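Local coordinates for periplasmic binding protein (Thermotoga lettingae TMO, PDB 4RY8), which binds 5-methylthioribose in the cleft between its two lobes and probably hands it to a membrane transporter for uptake, at residues A209-V213 / S245-A249; Q128-F133 / F225-S229; K168-K172 / K195-N199. The contacts are given in a common frame with arbitrary orientation. Numbering follows the deposited sequence.

Contact 1. Residues A209-V213 / S245-A249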
ATOM      1  N   ALA C 209      11.323 -12.443  13.521  1.00 22.19           N
ATOM      2  CA  ALA C 209      10.709 -11.716  14.652  1.00 25.17           C
ATOM      3  C   ALA C 209      10.813 -12.503  15.970  1.00 21.00           C
ATOM      4  O   ALA C 209      11.179 -11.955  16.991  1.00 21.64           O
ATOM      5  CB  ALA C 209       9.244 -11.385  14.337  1.00 22.97           C
ATOM      6  N   LYS C 210      10.522 -13.800  15.925  1.00 26.97           N
ATOM      7  CA  LYS C 210      10.501 -14.655  17.115  1.00 23.19           C
ATOM      8  C   LYS C 210      11.859 -14.667  17.757  1.00 20.73           C
ATOM      9  O   LYS C 210      11.997 -14.502  18.939  1.00 21.63           O
ATOM     10  CB  LYS C 210      10.078 -16.085  16.742  1.00 24.91           C
ATOM     11  CG  LYS C 210       8.775 -16.157  15.951  1.00 47.40           C
ATOM     12  CD  LYS C 210       7.617 -16.767  16.681  1.00 33.54           C
ATOM     13  CE  LYS C 210       7.639 -18.273  16.583  1.00 50.27           C
ATOM     14  NZ  LYS C 210       7.665 -18.858  15.213  1.00 41.06           N
ATOM     15  N   GLY C 211      12.899 -14.817  16.949  1.00 21.48           N
ATOM     16  CA  GLY C 211      14.250 -14.724  17.481  1.00 20.55           C
ATOM     17  C   GLY C 211      14.559 -13.421  18.133  1.00 20.53           C
ATOM     18  O   GLY C 211      15.144 -13.398  19.229  1.00 22.59           O
ATOM     19  N   ALA C 212      14.169 -12.333  17.480  1.00 19.73           N
ATOM     20  CA  ALA C 212      14.434 -10.978  17.963  1.00 19.69           C
ATOM     21  C   ALA C 212      13.749 -10.698  19.294  1.00 21.35           C
ATOM     22  O   ALA C 212      14.369 -10.170  20.224  1.00 22.31           O
ATOM     23  CB  ALA C 212      14.003  -9.952  16.933  1.00 20.31           C
ATOM     24  N   VAL C 213      12.488 -11.112  19.394  1.00 21.03           N
ATOM     25  CA  VAL C 213      11.708 -10.912  20.619  1.00 21.23           C
ATOM     26  C   VAL C 213      12.255 -11.697  21.778  1.00 22.96           C
ATOM     27  O   VAL C 213      12.308 -11.185  22.898  1.00 24.40           O
ATOM     28  CB  VAL C 213      10.224 -11.298  20.376  1.00 22.20           C
ATOM     29  CG1 VAL C 213       9.405 -11.254  21.666  1.00 25.12           C
ATOM     30  CG2 VAL C 213       9.613 -10.360  19.342  1.00 27.21           C
ATOM     31  N   SER C 245       5.292  -7.961  26.473  1.00 33.32           N
ATOM     32  CA  SER C 245       5.833  -8.261  25.133  1.00 34.62           C
ATOM     33  C   SER C 245       6.227  -6.979  24.406  1.00 37.55           C
ATOM     34  O   SER C 245       5.465  -6.035  24.359  1.00 30.98           O
ATOM     35  CB  SER C 245       4.834  -9.027  24.272  1.00 41.35           C
ATOM     36  OG  SER C 245       5.403  -9.281  22.984  1.00 32.53           O
ATOM     37  N   PRO C 246       7.426  -6.941  23.819  1.00 29.94           N
ATOM     38  CA  PRO C 246       7.753  -5.825  22.940  1.00 28.75           C
ATOM     39  C   PRO C 246       7.157  -5.986  21.526  1.00 31.59           C
ATOM     40  O   PRO C 246       7.314  -5.094  20.689  1.00 28.43           O
ATOM     41  CB  PRO C 246       9.279  -5.891  22.857  1.00 26.30           C
ATOM     42  CG  PRO C 246       9.562  -7.361  22.939  1.00 26.47           C
ATOM     43  CD  PRO C 246       8.532  -7.895  23.938  1.00 35.61           C
ATOM     44  N   TRP C 247       6.476  -7.101  21.260  1.00 25.66           N
ATOM     45  CA  TRP C 247       5.966  -7.362  19.911  1.00 28.24           C
ATOM     46  C   TRP C 247       4.644  -6.637  19.699  1.00 30.49           C
ATOM     47  O   TRP C 247       3.597  -7.100  20.176  1.00 33.63           O
ATOM     48  CB  TRP C 247       5.827  -8.861  19.699  1.00 27.87           C
ATOM     49  CG  TRP C 247       5.743  -9.302  18.226  1.00 24.69           C
ATOM     50  CD1 TRP C 247       5.505  -8.532  17.133  1.00 21.22           C
ATOM     51  CD2 TRP C 247       5.837 -10.641  17.765  1.00 27.84           C
ATOM     52  NE1 TRP C 247       5.492  -9.316  15.993  1.00 19.35           N
ATOM     53  CE2 TRP C 247       5.713 -10.617  16.361  1.00 20.09           C
ATOM     54  CE3 TRP C 247       6.075 -11.863  18.399  1.00 29.71           C
ATOM     55  CZ2 TRP C 247       5.737 -11.764  15.606  1.00 20.16           C
ATOM     56  CZ3 TRP C 247       6.159 -13.010  17.618  1.00 26.52           C
ATOM     57  CH2 TRP C 247       5.980 -12.953  16.253  1.00 20.38           C
ATOM     58  N   VAL C 248       4.659  -5.499  19.002  1.00 24.26           N
ATOM     59  CA  VAL C 248       3.443  -4.626  19.001  1.00 29.87           C
ATOM     60  C   VAL C 248       2.493  -4.735  17.794  1.00 24.62           C
ATOM     61  O   VAL C 248       1.298  -4.482  17.915  1.00 31.07           O
ATOM     62  CB  VAL C 248       3.770  -3.144  19.311  1.00 32.71           C
ATOM     63  CG1 VAL C 248       4.369  -3.014  20.709  1.00 38.61           C
ATOM     64  CG2 VAL C 248       4.692  -2.567  18.310  1.00 29.56           C
ATOM     65  N   ALA C 249       3.011  -5.150  16.650  1.00 23.98           N
ATOM     66  CA  ALA C 249       2.210  -5.324  15.465  1.00 24.68           C
ATOM     67  C   ALA C 249       2.883  -6.269  14.468  1.00 27.26           C
ATOM     68  O   ALA C 249       4.121  -6.380  14.423  1.00 23.48           O
ATOM     69  CB  ALA C 249       1.954  -3.977  14.796  1.00 25.16           C
TER
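Helix 209-213 and strand 247-249 run roughly antiparallel, their N-to-C directions 139° apart and their axes 10.8 Å apart at closest approach; the nearest CA atoms, those of Val-213 and Trp-247, are separated by 6.8 Å. The indole of Trp-247 bridges this gap. Ala-209 CB lies 3.7 Å from Trp-247 CZ2 and, one turn later, Val-213 CG2 lies 4.0 Å from Trp-247 CE3, both oblique to the ring, while Lys-210 CD reaches its edge at 4.1 Å from Trp-247 CZ3. Val-213 also packs CG1 against Pro-246 CG at 4.1 Å. Ser-245 shapes the approach to the strand with an ST turn, its OG accepting from Trp-247 N at 3.0 Å. In this doubly wound α/β lobe, helix 206-219 thus covers one face of the sheet. The polar ends turn to other partners, Trp-247 NE1 to Ser-229 and Lys-210 NZ to Glu-207 in a salt bridge, so the buried helix-strand interface itself rests on apolar van der Waals contact.

Contact 2. Residues Q128-F133 / F225-S229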
ATOM      1  N   GLN C 128       3.699   1.592   9.813  1.00 20.21           N
ATOM      2  CA  GLN C 128       3.154   1.440  11.186  1.00 21.97           C
ATOM      3  C   GLN C 128       4.274   1.772  12.192  1.00 24.10           C
ATOM      4  O   GLN C 128       4.073   2.485  13.152  1.00 19.66           O
ATOM      5  CB  GLN C 128       2.680   0.020  11.391  1.00 23.53           C
ATOM      6  CG  GLN C 128       2.022  -0.248  12.724  1.00 29.86           C
ATOM      7  CD  GLN C 128       0.646   0.300  12.739  1.00 39.29           C
ATOM      8  OE1 GLN C 128       0.240   0.983  11.793  1.00 27.10           O
ATOM      9  NE2 GLN C 128      -0.103  -0.012  13.786  1.00 38.90           N
ATOM     10  N   LEU C 129       5.493   1.291  11.916  1.00 17.70           N
ATOM     11  CA  LEU C 129       6.610   1.615  12.749  1.00 19.90           C
ATOM     12  C   LEU C 129       6.839   3.155  12.715  1.00 18.95           C
ATOM     13  O   LEU C 129       7.046   3.777  13.753  1.00 21.42           O
ATOM     14  CB  LEU C 129       7.873   0.842  12.274  1.00 18.73           C
ATOM     15  CG  LEU C 129       9.157   1.005  13.105  1.00 20.21           C
ATOM     16  CD1 LEU C 129      10.156  -0.080  12.749  1.00 24.82           C
ATOM     17  CD2 LEU C 129       9.806   2.352  12.895  1.00 28.81           C
ATOM     18  N   ALA C 130       6.850   3.748  11.524  1.00 19.75           N
ATOM     19  CA  ALA C 130       7.166   5.168  11.340  1.00 19.85           C
ATOM     20  C   ALA C 130       6.243   6.062  12.088  1.00 22.44           C
ATOM     21  O   ALA C 130       6.662   6.895  12.838  1.00 25.58           O
ATOM     22  CB  ALA C 130       7.136   5.504   9.858  1.00 25.41           C
ATOM     23  N   VAL C 131       4.962   5.850  11.879  1.00 21.53           N
ATOM     24  CA  VAL C 131       3.928   6.559  12.594  1.00 23.12           C
ATOM     25  C   VAL C 131       3.947   6.337  14.150  1.00 22.30           C
ATOM     26  O   VAL C 131       3.755   7.292  14.921  1.00 23.05           O
ATOM     27  CB  VAL C 131       2.550   6.187  11.977  1.00 23.73           C
ATOM     28  CG1 VAL C 131       1.397   6.706  12.827  1.00 32.75           C
ATOM     29  CG2 VAL C 131       2.475   6.737  10.572  1.00 32.38           C
ATOM     30  N   ASP C 132       4.119   5.106  14.615  1.00 20.63           N
ATOM     31  CA  ASP C 132       4.219   4.878  16.039  1.00 21.80           C
ATOM     32  C   ASP C 132       5.337   5.634  16.683  1.00 21.83           C
ATOM     33  O   ASP C 132       5.239   6.012  17.834  1.00 21.96           O
ATOM     34  CB  ASP C 132       4.421   3.393  16.333  1.00 31.14           C
ATOM     35  CG  ASP C 132       3.113   2.614  16.334  1.00 32.02           C
ATOM     36  OD1 ASP C 132       2.062   3.204  15.991  1.00 27.49           O
ATOM     37  OD2 ASP C 132       3.164   1.412  16.679  1.00 29.49           O
ATOM     38  N   PHE C 133       6.437   5.824  15.963  1.00 20.53           N
ATOM     39  CA  PHE C 133       7.547   6.593  16.467  1.00 20.78           C
ATOM     40  C   PHE C 133       7.541   8.077  16.034  1.00 21.74           C
ATOM     41  O   PHE C 133       8.544   8.772  16.221  1.00 21.48           O
ATOM     42  CB  PHE C 133       8.856   5.887  16.009  1.00 20.17           C
ATOM     43  CG  PHE C 133       9.220   4.717  16.856  1.00 20.38           C
ATOM     44  CD1 PHE C 133       8.680   3.468  16.607  1.00 19.54           C
ATOM     45  CD2 PHE C 133      10.103   4.867  17.937  1.00 22.97           C
ATOM     46  CE1 PHE C 133       9.014   2.384  17.393  1.00 19.71           C
ATOM     47  CE2 PHE C 133      10.445   3.798  18.715  1.00 23.52           C
ATOM     48  CZ  PHE C 133       9.893   2.552  18.458  1.00 23.69           C
ATOM     49  N   PHE C 225      12.278  -1.544  23.575  1.00 24.22           N
ATOM     50  CA  PHE C 225      12.068  -1.947  22.196  1.00 24.30           C
ATOM     51  C   PHE C 225      10.606  -2.085  21.814  1.00 31.58           C
ATOM     52  O   PHE C 225       9.736  -2.366  22.652  1.00 27.66           O
ATOM     53  CB  PHE C 225      12.760  -3.284  21.951  1.00 33.55           C
ATOM     54  CG  PHE C 225      14.229  -3.163  21.694  1.00 29.76           C
ATOM     55  CD1 PHE C 225      14.695  -2.856  20.424  1.00 27.72           C
ATOM     56  CD2 PHE C 225      15.151  -3.361  22.709  1.00 30.11           C
ATOM     57  CE1 PHE C 225      16.047  -2.729  20.167  1.00 29.55           C
ATOM     58  CE2 PHE C 225      16.519  -3.229  22.445  1.00 27.29           C
ATOM     59  CZ  PHE C 225      16.958  -2.906  21.191  1.00 31.40           C
ATOM     60  N   LYS C 226      10.353  -1.881  20.526  1.00 28.20           N
ATOM     61  CA  LYS C 226       9.069  -2.210  19.932  1.00 32.10           C
ATOM     62  C   LYS C 226       9.357  -2.978  18.659  1.00 25.14           C
ATOM     63  O   LYS C 226      10.226  -2.592  17.904  1.00 22.18           O
ATOM     64  CB  LYS C 226       8.268  -0.934  19.673  1.00 34.09           C
ATOM     65  CG  LYS C 226       7.696  -0.329  20.944  1.00 56.36           C
ATOM     66  CD  LYS C 226       6.509   0.544  20.605  1.00 60.61           C
ATOM     67  CE  LYS C 226       6.120   1.437  21.767  1.00 56.62           C
ATOM     68  NZ  LYS C 226       4.895   2.207  21.399  1.00 74.51           N
ATOM     69  N   VAL C 227       8.687  -4.103  18.473  1.00 22.53           N
ATOM     70  CA  VAL C 227       8.961  -4.996  17.365  1.00 20.89           C
ATOM     71  C   VAL C 227       7.788  -5.051  16.415  1.00 20.10           C
ATOM     72  O   VAL C 227       6.667  -5.184  16.844  1.00 21.01           O
ATOM     73  CB  VAL C 227       9.307  -6.421  17.840  1.00 23.27           C
ATOM     74  CG1 VAL C 227       9.734  -7.290  16.637  1.00 22.26           C
ATOM     75  CG2 VAL C 227      10.405  -6.363  18.899  1.00 29.33           C
ATOM     76  N   TYR C 228       8.090  -4.902  15.128  1.00 20.59           N
ATOM     77  CA  TYR C 228       7.138  -4.915  14.021  1.00 24.71           C
ATOM     78  C   TYR C 228       7.559  -6.073  13.121  1.00 24.03           C
ATOM     79  O   TYR C 228       8.746  -6.197  12.790  1.00 25.05           O
ATOM     80  CB  TYR C 228       7.179  -3.564  13.254  1.00 20.97           C
ATOM     81  CG  TYR C 228       6.793  -2.404  14.183  1.00 20.19           C
ATOM     82  CD1 TYR C 228       7.706  -1.897  15.118  1.00 24.34           C
ATOM     83  CD2 TYR C 228       5.511  -1.869  14.189  1.00 19.31           C
ATOM     84  CE1 TYR C 228       7.363  -0.879  15.990  1.00 23.21           C
ATOM     85  CE2 TYR C 228       5.174  -0.854  15.075  1.00 20.35           C
ATOM     86  CZ  TYR C 228       6.087  -0.378  15.968  1.00 22.76           C
ATOM     87  OH  TYR C 228       5.771   0.606  16.838  1.00 28.49           O
ATOM     88  N   SER C 229       6.607  -6.925  12.740  1.00 20.65           N
ATOM     89  CA  SER C 229       6.911  -8.065  11.880  1.00 22.00           C
ATOM     90  C   SER C 229       5.899  -8.265  10.748  1.00 21.85           C
ATOM     91  O   SER C 229       4.967  -7.495  10.548  1.00 25.17           O
ATOM     92  CB  SER C 229       6.978  -9.322  12.726  1.00 22.62           C
ATOM     93  OG  SER C 229       5.638  -9.590  13.183  1.00 20.42           O
TER
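Gln-128 opens the contact near the sheet, its CG 4.0 Å from Tyr-228 CE2 at the edge of the phenol ring; its side chain also touches Leu-285 and Thr-287 of strand 284-287. Leu-129 comes closest with its backbone: its CA stands 3.8 Å from the centroid of the Tyr-228 ring and only 16° off the ring normal, a CH-pi contact over the face. The CA atoms of Leu-129 and Tyr-228 are 6.7 Å apart, the shortest such distance between the segments, and the leucine adds an apolar contact from CG to Tyr-228 CD1 at 3.8 Å. Helix 128-132 crosses strand 226-229 at 154°, nearly antiparallel, with 9.7 Å between axes. This is the layering of a Rossmann-like periplasmic binding protein lobe: alternation along the strand sends Lys-226 and Tyr-228 toward helix 118-132, whereas Val-227 points away and packs on helix 206-219, which covers the other face of the sheet. One helical turn after Gln-128, whose O accepts from its backbone N, Asp-132 receives the hydroxyl of Tyr-228 in a hydrogen bond, OH to OD2, of 2.7 Å. Asp-132 is exposed, so the polar end of the otherwise buried Tyr-228 meets it near the protein surface. Phe-133, the first residue to leave helical backbone angles, turns its ring toward the strand: CE1 packs 3.9 Å from Tyr-228 CE1, and CZ meets Lys-226 CB at 4.0 Å, edge-on to the phenylalanine ring.

Contact 3. Residues K168-K172 / K195-N199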
ATOM      1  N   LYS C 168      15.745   5.595  11.083  1.00 26.67           N
ATOM      2  CA  LYS C 168      17.124   5.299  10.647  1.00 24.04           C
ATOM      3  C   LYS C 168      17.378   3.797  10.730  1.00 23.30           C
ATOM      4  O   LYS C 168      16.988   3.167  11.691  1.00 20.82           O
ATOM      5  CB  LYS C 168      18.176   5.974  11.538  1.00 36.82           C
ATOM      6  CG  LYS C 168      18.080   7.478  11.678  1.00 64.29           C
ATOM      7  CD  LYS C 168      18.614   8.184  10.455  1.00 48.58           C
ATOM      8  CE  LYS C 168      18.445   9.695  10.579  1.00 86.04           C
ATOM      9  NZ  LYS C 168      19.360  10.296  11.585  1.00 83.04           N
ATOM     10  N   GLU C 169      18.059   3.229   9.734  1.00 22.97           N
ATOM     11  CA  GLU C 169      18.475   1.849   9.829  1.00 19.18           C
ATOM     12  C   GLU C 169      19.819   1.896  10.530  1.00 27.62           C
ATOM     13  O   GLU C 169      20.731   2.505  10.034  1.00 21.87           O
ATOM     14  CB  GLU C 169      18.608   1.209   8.441  1.00 22.54           C
ATOM     15  CG  GLU C 169      19.024  -0.261   8.488  1.00 23.48           C
ATOM     16  CD  GLU C 169      18.977  -0.969   7.143  1.00 28.08           C
ATOM     17  OE1 GLU C 169      18.013  -0.828   6.343  1.00 24.38           O
ATOM     18  OE2 GLU C 169      19.915  -1.730   6.901  1.00 25.74           O
ATOM     19  N   VAL C 170      19.929   1.299  11.703  1.00 25.23           N
ATOM     20  CA  VAL C 170      21.212   1.264  12.405  1.00 22.54           C
ATOM     21  C   VAL C 170      21.902  -0.106  12.325  1.00 25.98           C
ATOM     22  O   VAL C 170      23.089  -0.209  12.636  1.00 29.54           O
ATOM     23  CB  VAL C 170      21.081   1.686  13.880  1.00 23.53           C
ATOM     24  CG1 VAL C 170      20.441   3.063  13.994  1.00 31.99           C
ATOM     25  CG2 VAL C 170      20.305   0.648  14.672  1.00 21.69           C
ATOM     26  N   ALA C 171      21.164  -1.142  11.937  1.00 22.94           N
ATOM     27  CA  ALA C 171      21.711  -2.464  11.598  1.00 23.64           C
ATOM     28  C   ALA C 171      20.743  -3.245  10.732  1.00 22.30           C
ATOM     29  O   ALA C 171      19.493  -3.101  10.878  1.00 22.56           O
ATOM     30  CB  ALA C 171      22.064  -3.280  12.831  1.00 25.39           C
ATOM     31  N   LYS C 172      21.321  -4.025   9.808  1.00 23.75           N
ATOM     32  CA  LYS C 172      20.642  -5.101   9.051  1.00 28.12           C
ATOM     33  C   LYS C 172      21.157  -6.494   9.444  1.00 31.21           C
ATOM     34  O   LYS C 172      22.335  -6.807   9.271  1.00 22.26           O
ATOM     35  CB  LYS C 172      20.888  -4.947   7.537  1.00 23.64           C
ATOM     36  CG  LYS C 172      19.995  -5.834   6.676  1.00 27.98           C
ATOM     37  CD  LYS C 172      20.178  -5.579   5.178  1.00 24.98           C
ATOM     38  CE  LYS C 172      19.560  -6.701   4.421  1.00 22.91           C
ATOM     39  NZ  LYS C 172      19.207  -6.330   3.055  1.00 29.02           N
ATOM     40  N   LYS C 195      24.725  -1.723  18.839  1.00 26.16           N
ATOM     41  CA  LYS C 195      23.910  -0.500  18.655  1.00 26.81           C
ATOM     42  C   LYS C 195      23.009  -0.255  19.861  1.00 27.07           C
ATOM     43  O   LYS C 195      21.832  -0.547  19.845  1.00 28.03           O
ATOM     44  CB  LYS C 195      23.078  -0.580  17.397  1.00 26.71           C
ATOM     45  CG  LYS C 195      23.830  -1.037  16.162  1.00 38.26           C
ATOM     46  CD  LYS C 195      24.797  -0.007  15.614  1.00 33.51           C
ATOM     47  CE  LYS C 195      25.596  -0.660  14.497  1.00 46.40           C
ATOM     48  NZ  LYS C 195      26.711   0.193  14.031  1.00 39.10           N
ATOM     49  N   PRO C 196      23.570   0.290  20.922  1.00 27.82           N
ATOM     50  CA  PRO C 196      22.724   0.481  22.099  1.00 29.62           C
ATOM     51  C   PRO C 196      21.673   1.570  21.901  1.00 27.78           C
ATOM     52  O   PRO C 196      20.722   1.639  22.666  1.00 36.74           O
ATOM     53  CB  PRO C 196      23.723   0.864  23.209  1.00 35.03           C
ATOM     54  CG  PRO C 196      24.959   1.336  22.500  1.00 50.10           C
ATOM     55  CD  PRO C 196      24.966   0.720  21.124  1.00 32.39           C
ATOM     56  N   GLU C 197      21.820   2.386  20.864  1.00 32.38           N
ATOM     57  CA  GLU C 197      20.840   3.419  20.566  1.00 38.99           C
ATOM     58  C   GLU C 197      19.577   2.833  19.885  1.00 37.73           C
ATOM     59  O   GLU C 197      18.588   3.538  19.745  1.00 31.49           O
ATOM     60  CB  GLU C 197      21.471   4.550  19.719  1.00 30.22           C
ATOM     61  CG  GLU C 197      21.582   4.278  18.213  1.00 40.33           C
ATOM     62  CD  GLU C 197      22.805   3.458  17.785  1.00 60.47           C
ATOM     63  OE1 GLU C 197      23.484   2.833  18.646  1.00 34.58           O
ATOM     64  OE2 GLU C 197      23.083   3.443  16.561  1.00 51.86           O
ATOM     65  N   ALA C 198      19.601   1.555  19.482  1.00 25.09           N
ATOM     66  CA  ALA C 198      18.521   1.000  18.700  1.00 26.40           C
ATOM     67  C   ALA C 198      17.302   0.884  19.617  1.00 30.35           C
ATOM     68  O   ALA C 198      17.452   0.540  20.780  1.00 25.15           O
ATOM     69  CB  ALA C 198      18.921  -0.348  18.117  1.00 28.62           C
ATOM     70  N   ASN C 199      16.117   1.238  19.119  1.00 25.79           N
ATOM     71  CA  ASN C 199      14.879   1.117  19.924  1.00 25.58           C
ATOM     72  C   ASN C 199      13.681   0.511  19.157  1.00 26.50           C
ATOM     73  O   ASN C 199      12.563   0.462  19.660  1.00 21.28           O
ATOM     74  CB  ASN C 199      14.484   2.485  20.503  1.00 26.23           C
ATOM     75  CG  ASN C 199      14.241   3.540  19.423  1.00 27.31           C
ATOM     76  OD1 ASN C 199      14.451   3.307  18.228  1.00 25.82           O
ATOM     77  ND2 ASN C 199      13.862   4.721  19.844  1.00 31.68           N
TER
HETATM   78  O   HOH W   1      24.632   1.981  12.183  1.00 34.20           O
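A beta-alpha-beta crossover is closed here: strand 167-173, at one edge of the sheet, leads through helix 180-194 into the loop 195-199 and on to strand 200-203, with strand 137-142 lying between the two. Van der Waals contact centres on Val-170, which packs CG2 on Ala-198 CB at 3.8 Å and on Lys-195 CB at 4.1 Å. Its psi of -15° breaks the strand's regular alternation, so Val-170 and Ala-171 both direct CB toward the loop. Ala-171 CB contributes a looser touch on Lys-195 CG at 4.4 Å, and Glu-197 folds its carboxylate back until OE2 is 3.7 Å from Val-170 CG1. Lys-195 CE also lies close to the backbone, 3.2 Å from Val-170 O. Within the loop, a type I turn from Lys-195 to Ala-198, closed by Ala-198 N to Lys-195 O at 3.1 Å, presents these side chains. Polar linkage is indirect: a water donates to Val-170 O at 2.7 Å while accepting a weak hydrogen bond from Lys-195 NZ at 3.3 Å.

In the fold
All three contacts belong to one lobe and reach its six-stranded mixed sheet. Contacts 1 and 2 have centres 11 Å apart and touch: helix 206-219 and helix 118-132 sandwich the sheet, and strands 226-230 and 247-252 are neighbours, joined by Pro-246 O to Val-227 N at 2.8 Å. Contact 3 lies at the outer strand 167-173; its centre is about 13 Å from that of contact 2, which it touches, and about 16 Å from that of contact 1. Along the chain, contact 3 is nested within the loop closed by contact 2, whose segments alternate with those of contact 1. Strands 200-203 and 226-230 lead directly to the ligand-pocket residues Met-204, Trp-205 and Asp-231, so this layered core carries part of the 5-methylthioribose site.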